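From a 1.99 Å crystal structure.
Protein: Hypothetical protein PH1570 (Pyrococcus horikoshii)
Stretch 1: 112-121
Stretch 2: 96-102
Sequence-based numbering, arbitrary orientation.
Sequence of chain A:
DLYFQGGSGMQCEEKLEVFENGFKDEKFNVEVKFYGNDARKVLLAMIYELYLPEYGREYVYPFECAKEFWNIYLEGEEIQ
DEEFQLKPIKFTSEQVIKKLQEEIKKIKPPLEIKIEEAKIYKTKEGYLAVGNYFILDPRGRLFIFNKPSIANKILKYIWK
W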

ATOM      1  N   GLU A 112       4.122   2.468  15.971  1.00 33.23           N
ATOM      2  CA  GLU A 112       4.553   3.853  15.961  1.00 35.39           C
ATOM      3  C   GLU A 112       4.953   4.309  14.563  1.00 34.51           C
ATOM      4  O   GLU A 112       5.716   3.648  13.871  1.00 34.77           O
ATOM      5  CB  GLU A 112       5.703   4.059  16.949  1.00 36.24           C
ATOM      6  CG  GLU A 112       5.841   5.510  17.378  1.00 41.10           C
ATOM      7  CD  GLU A 112       7.009   5.740  18.328  1.00 47.67           C
ATOM      8  OE1 GLU A 112       7.076   5.051  19.375  1.00 50.65           O
ATOM      9  OE2 GLU A 112       7.847   6.635  18.036  1.00 52.25           O
ATOM     10  N   ILE A 113       4.368   5.416  14.148  1.00 34.15           N
ATOM     11  CA  ILE A 113       4.734   6.115  12.938  1.00 34.16           C
ATOM     12  C   ILE A 113       5.189   7.504  13.380  1.00 35.25           C
ATOM     13  O   ILE A 113       4.432   8.250  14.002  1.00 36.58           O
ATOM     14  CB  ILE A 113       3.521   6.298  12.012  1.00 33.50           C
ATOM     15  CG1 ILE A 113       2.769   4.971  11.804  1.00 33.40           C
ATOM     16  CG2 ILE A 113       3.939   6.938  10.693  1.00 31.92           C
ATOM     17  CD1 ILE A 113       3.514   3.930  10.974  1.00 29.79           C
ATOM     18  N   LYS A 114       6.416   7.865  13.073  1.00 36.05           N
ATOM     19  CA  LYS A 114       6.803   9.235  13.333  1.00 37.03           C
ATOM     20  C   LYS A 114       6.967   9.963  12.023  1.00 35.43           C
ATOM     21  O   LYS A 114       7.907   9.731  11.272  1.00 34.38           O
ATOM     22  CB  LYS A 114       8.068   9.308  14.186  1.00 38.40           C
ATOM     23  CG  LYS A 114       7.847   8.949  15.653  1.00 41.53           C
ATOM     24  CD  LYS A 114       9.086   9.318  16.459  1.00 47.19           C
ATOM     25  CE  LYS A 114       8.727   9.769  17.858  1.00 49.85           C
ATOM     26  NZ  LYS A 114       9.628  10.879  18.305  1.00 53.25           N
ATOM     27  N   ILE A 115       6.017  10.841  11.760  1.00 35.61           N
ATOM     28  CA  ILE A 115       5.996  11.619  10.526  1.00 35.60           C
ATOM     29  C   ILE A 115       7.308  12.379  10.291  1.00 35.87           C
ATOM     30  O   ILE A 115       7.734  12.519   9.156  1.00 34.25           O
ATOM     31  CB  ILE A 115       4.758  12.554  10.495  1.00 35.94           C
ATOM     32  CG1 ILE A 115       3.482  11.707  10.387  1.00 37.88           C
ATOM     33  CG2 ILE A 115       4.825  13.596   9.332  1.00 35.96           C
ATOM     34  CD1 ILE A 115       3.360  10.845   9.089  1.00 35.92           C
ATOM     35  N   GLU A 116       7.961  12.840  11.363  1.00 36.64           N
ATOM     36  CA  GLU A 116       9.186  13.664  11.213  1.00 38.45           C
ATOM     37  C   GLU A 116      10.386  12.901  10.605  1.00 37.95           C
ATOM     38  O   GLU A 116      11.347  13.493  10.128  1.00 38.67           O
ATOM     39  CB  GLU A 116       9.540  14.373  12.537  1.00 39.64           C
ATOM     40  CG  GLU A 116      10.315  13.539  13.521  1.00 43.06           C
ATOM     41  CD  GLU A 116       9.457  12.568  14.292  1.00 50.66           C
ATOM     42  OE1 GLU A 116       8.201  12.722  14.318  1.00 52.77           O
ATOM     43  OE2 GLU A 116      10.054  11.639  14.882  1.00 53.45           O
ATOM     44  N   GLU A 117      10.302  11.583  10.583  1.00 37.31           N
ATOM     45  CA  GLU A 117      11.293  10.771   9.888  1.00 37.65           C
ATOM     46  C   GLU A 117      10.970  10.551   8.400  1.00 36.30           C
ATOM     47  O   GLU A 117      11.777   9.970   7.659  1.00 37.41           O
ATOM     48  CB  GLU A 117      11.418   9.426  10.601  1.00 38.50           C
ATOM     49  CG  GLU A 117      11.880   9.564  12.058  1.00 42.01           C
ATOM     50  CD  GLU A 117      12.134   8.221  12.699  1.00 48.80           C
ATOM     51  OE1 GLU A 117      11.149   7.457  12.929  1.00 50.94           O
ATOM     52  OE2 GLU A 117      13.325   7.929  12.961  1.00 52.11           O
ATOM     53  N   ALA A 118       9.807  11.018   7.960  1.00 33.83           N
ATOM     54  CA  ALA A 118       9.371  10.798   6.580  1.00 31.51           C
ATOM     55  C   ALA A 118       9.869  11.876   5.624  1.00 30.45           C
ATOM     56  O   ALA A 118      10.130  13.017   6.013  1.00 29.63           O
ATOM     57  CB  ALA A 118       7.852  10.702   6.507  1.00 30.95           C
ATOM     58  N   LYS A 119       9.958  11.509   4.355  1.00 28.85           N
ATOM     59  CA  LYS A 119      10.079  12.508   3.316  1.00 27.83           C
ATOM     60  C   LYS A 119       8.673  13.039   2.931  1.00 26.91           C
ATOM     61  O   LYS A 119       7.732  12.244   2.710  1.00 24.18           O
ATOM     62  CB  LYS A 119      10.826  11.917   2.139  1.00 28.50           C
ATOM     63  CG  LYS A 119      11.304  12.944   1.167  1.00 33.06           C
ATOM     64  CD  LYS A 119      12.480  12.421   0.390  1.00 37.66           C
ATOM     65  CE  LYS A 119      12.607  13.164  -0.944  1.00 39.82           C
ATOM     66  NZ  LYS A 119      13.005  14.571  -0.685  1.00 43.26           N
ATOM     67  N   ILE A 120       8.526  14.368   2.884  1.00 25.16           N
ATOM     68  CA  ILE A 120       7.223  14.966   2.657  1.00 26.20           C
ATOM     69  C   ILE A 120       7.139  15.551   1.265  1.00 27.12           C
ATOM     70  O   ILE A 120       8.088  16.224   0.810  1.00 26.70           O
ATOM     71  CB  ILE A 120       6.878  16.073   3.726  1.00 26.51           C
ATOM     72  CG1 ILE A 120       7.159  15.593   5.165  1.00 27.68           C
ATOM     73  CG2 ILE A 120       5.436  16.561   3.553  1.00 26.27           C
ATOM     74  CD1 ILE A 120       6.384  14.309   5.623  1.00 27.33           C
ATOM     75  N   TYR A 121       6.021  15.290   0.582  1.00 26.05           N
ATOM     76  CA  TYR A 121       5.794  15.823  -0.747  1.00 27.67           C
ATOM     77  C   TYR A 121       4.465  16.567  -0.799  1.00 29.19           C
ATOM     78  O   TYR A 121       3.499  16.167  -0.131  1.00 29.13           O
ATOM     79  CB  TYR A 121       5.794  14.729  -1.816  1.00 27.25           C
ATOM     80  CG  TYR A 121       7.019  13.829  -1.870  1.00 28.19           C
ATOM     81  CD1 TYR A 121       8.028  14.028  -2.833  1.00 27.83           C
ATOM     82  CD2 TYR A 121       7.144  12.746  -0.987  1.00 24.93           C
ATOM     83  CE1 TYR A 121       9.140  13.164  -2.902  1.00 30.22           C
ATOM     84  CE2 TYR A 121       8.244  11.896  -1.023  1.00 27.22           C
ATOM     85  CZ  TYR A 121       9.240  12.110  -1.976  1.00 30.08           C
ATOM     86  OH  TYR A 121      10.286  11.231  -2.006  1.00 31.52           O
TER
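Stretch 2 96-102: VIKKLQE

What shape does stretch 2 take, and where does it come closest to stretch 1? Residues 96-102 are helical throughout, part of a helix that extends beyond both ends, with backbone hydrogen bonds such as Gln101 N to Ile97 O at 2.8 Å. Stretch 1 is less regular: an extended loop leads into a 3-10 segment at 115-117, followed by a strand from 119. The helix runs roughly opposite to the overall course of stretch 1, so Gln101 meets its earlier residues, while Ile97 and Leu100 reach on to Ile120. The backbones come nearest at Ile115 and Gln101, whose CA atoms lie 6.0 Å apart.

How do polar groups fix the helix to this loop? Gln101 does so with both ends of its amide. Its CA-to-CB bond points sideways, but with chi1 in t and chi2 in p the end of the side chain comes nearer the loop. Ile115 N donates to Gln101 OE1 at 3.0 Å, almost in line at 172°, while Gln101 NE2 donates to Ile113 O at 2.9 Å with a more bent angle of 148°. The side chain thus satisfies an NH and a carbonyl two residues apart, bridging the loop just where the 3-10 segment begins.

Which apolar side chains pack together? Ile115 is central. Its CA-to-CB bond points toward the helix, and its CG2 lies 3.8 Å from Ile97 CD1 and equally 3.8 Å from Leu100 CB. Farther along, Ile120 reaches the same two helix residues more loosely: Ile120 CG1 lies 4.3 Å from Ile97 CD1, and Ile120 CD1 lies 4.4 Å from Leu100 CD1.

What happens at the exposed margin? Glu116 also lies against the helix, its CB 4.1 Å from Ile97 CG2. Its carboxylate is engaged within its own stretch, where Glu116 OE2 forms a salt bridge with Lys114 NZ at 3.5 Å. Lys98, whose CA-to-CB bond points away, makes no contact with stretch 1.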

ATOM      1  N   VAL A  96       2.582  21.559  10.298  1.00 48.13           N
ATOM      2  CA  VAL A  96       2.219  20.542   9.304  1.00 46.15           C
ATOM      3  C   VAL A  96       2.572  19.148   9.824  1.00 44.30           C
ATOM      4  O   VAL A  96       1.729  18.262   9.793  1.00 43.76           O
ATOM      5  CB  VAL A  96       2.908  20.813   7.938  1.00 46.27           C
ATOM      6  CG1 VAL A  96       3.097  19.514   7.121  1.00 45.96           C
ATOM      7  CG2 VAL A  96       2.115  21.846   7.143  1.00 46.14           C
ATOM      8  N   ILE A  97       3.809  18.974  10.297  1.00 42.40           N
ATOM      9  CA  ILE A  97       4.253  17.716  10.909  1.00 41.24           C
ATOM     10  C   ILE A  97       3.291  17.305  12.027  1.00 39.85           C
ATOM     11  O   ILE A  97       2.790  16.161  12.062  1.00 39.25           O
ATOM     12  CB  ILE A  97       5.735  17.797  11.432  1.00 41.78           C
ATOM     13  CG1 ILE A  97       6.727  17.964  10.277  1.00 42.95           C
ATOM     14  CG2 ILE A  97       6.126  16.566  12.269  1.00 41.34           C
ATOM     15  CD1 ILE A  97       6.729  16.845   9.233  1.00 45.50           C
ATOM     16  N   LYS A  98       2.996  18.257  12.910  1.00 37.36           N
ATOM     17  CA  LYS A  98       2.057  18.037  14.006  1.00 35.76           C
ATOM     18  C   LYS A  98       0.643  17.657  13.553  1.00 33.44           C
ATOM     19  O   LYS A  98       0.008  16.811  14.158  1.00 30.71           O
ATOM     20  CB  LYS A  98       2.021  19.292  14.899  1.00 36.66           C
ATOM     21  CG  LYS A  98       1.042  19.260  16.075  1.00 40.34           C
ATOM     22  CD  LYS A  98       1.633  18.528  17.287  1.00 44.37           C
ATOM     23  CE  LYS A  98       0.870  18.866  18.561  1.00 48.32           C
ATOM     24  NZ  LYS A  98       1.617  18.414  19.786  1.00 51.74           N
ATOM     25  N   LYS A  99       0.139  18.294  12.498  1.00 32.25           N
ATOM     26  CA  LYS A  99      -1.217  17.955  11.979  1.00 31.86           C
ATOM     27  C   LYS A  99      -1.236  16.577  11.275  1.00 30.09           C
ATOM     28  O   LYS A  99      -2.204  15.835  11.363  1.00 30.14           O
ATOM     29  CB  LYS A  99      -1.696  19.027  10.999  1.00 32.08           C
ATOM     30  CG  LYS A  99      -2.031  20.378  11.636  1.00 36.06           C
ATOM     31  CD  LYS A  99      -3.343  20.340  12.412  1.00 39.60           C
ATOM     32  CE  LYS A  99      -4.394  21.256  11.765  1.00 46.02           C
ATOM     33  NZ  LYS A  99      -4.231  22.732  12.080  1.00 45.11           N
ATOM     34  N   LEU A 100      -0.160  16.275  10.565  1.00 28.77           N
ATOM     35  CA  LEU A 100       0.031  14.954   9.958  1.00 28.76           C
ATOM     36  C   LEU A 100       0.133  13.872  11.030  1.00 27.85           C
ATOM     37  O   LEU A 100      -0.459  12.815  10.898  1.00 26.43           O
ATOM     38  CB  LEU A 100       1.250  14.951   9.014  1.00 28.36           C
ATOM     39  CG  LEU A 100       1.115  15.786   7.723  1.00 26.73           C
ATOM     40  CD1 LEU A 100       2.330  15.529   6.833  1.00 27.63           C
ATOM     41  CD2 LEU A 100      -0.198  15.518   6.936  1.00 28.31           C
ATOM     42  N   GLN A 101       0.860  14.146  12.104  1.00 28.22           N
ATOM     43  CA  GLN A 101       0.890  13.225  13.250  1.00 29.17           C
ATOM     44  C   GLN A 101      -0.504  12.994  13.865  1.00 29.33           C
ATOM     45  O   GLN A 101      -0.851  11.858  14.245  1.00 27.60           O
ATOM     46  CB  GLN A 101       1.950  13.670  14.287  1.00 29.92           C
ATOM     47  CG  GLN A 101       2.392  12.568  15.258  1.00 31.84           C
ATOM     48  CD  GLN A 101       3.009  11.335  14.577  1.00 36.36           C
ATOM     49  OE1 GLN A 101       3.997  11.435  13.849  1.00 38.00           O
ATOM     50  NE2 GLN A 101       2.440  10.163  14.848  1.00 34.93           N
ATOM     51  N   GLU A 102      -1.335  14.041  13.922  1.00 30.10           N
ATOM     52  CA  GLU A 102      -2.729  13.873  14.341  1.00 32.15           C
ATOM     53  C   GLU A 102      -3.574  13.025  13.367  1.00 31.31           C
ATOM     54  O   GLU A 102      -4.473  12.302  13.806  1.00 30.34           O
ATOM     55  CB  GLU A 102      -3.419  15.231  14.582  1.00 31.95           C
ATOM     56  CG  GLU A 102      -2.990  15.929  15.879  1.00 36.48           C
ATOM     57  CD  GLU A 102      -3.346  17.425  15.909  1.00 37.87           C
ATOM     58  OE1 GLU A 102      -4.192  17.864  15.094  1.00 44.36           O
ATOM     59  OE2 GLU A 102      -2.758  18.160  16.758  1.00 46.35           O
TER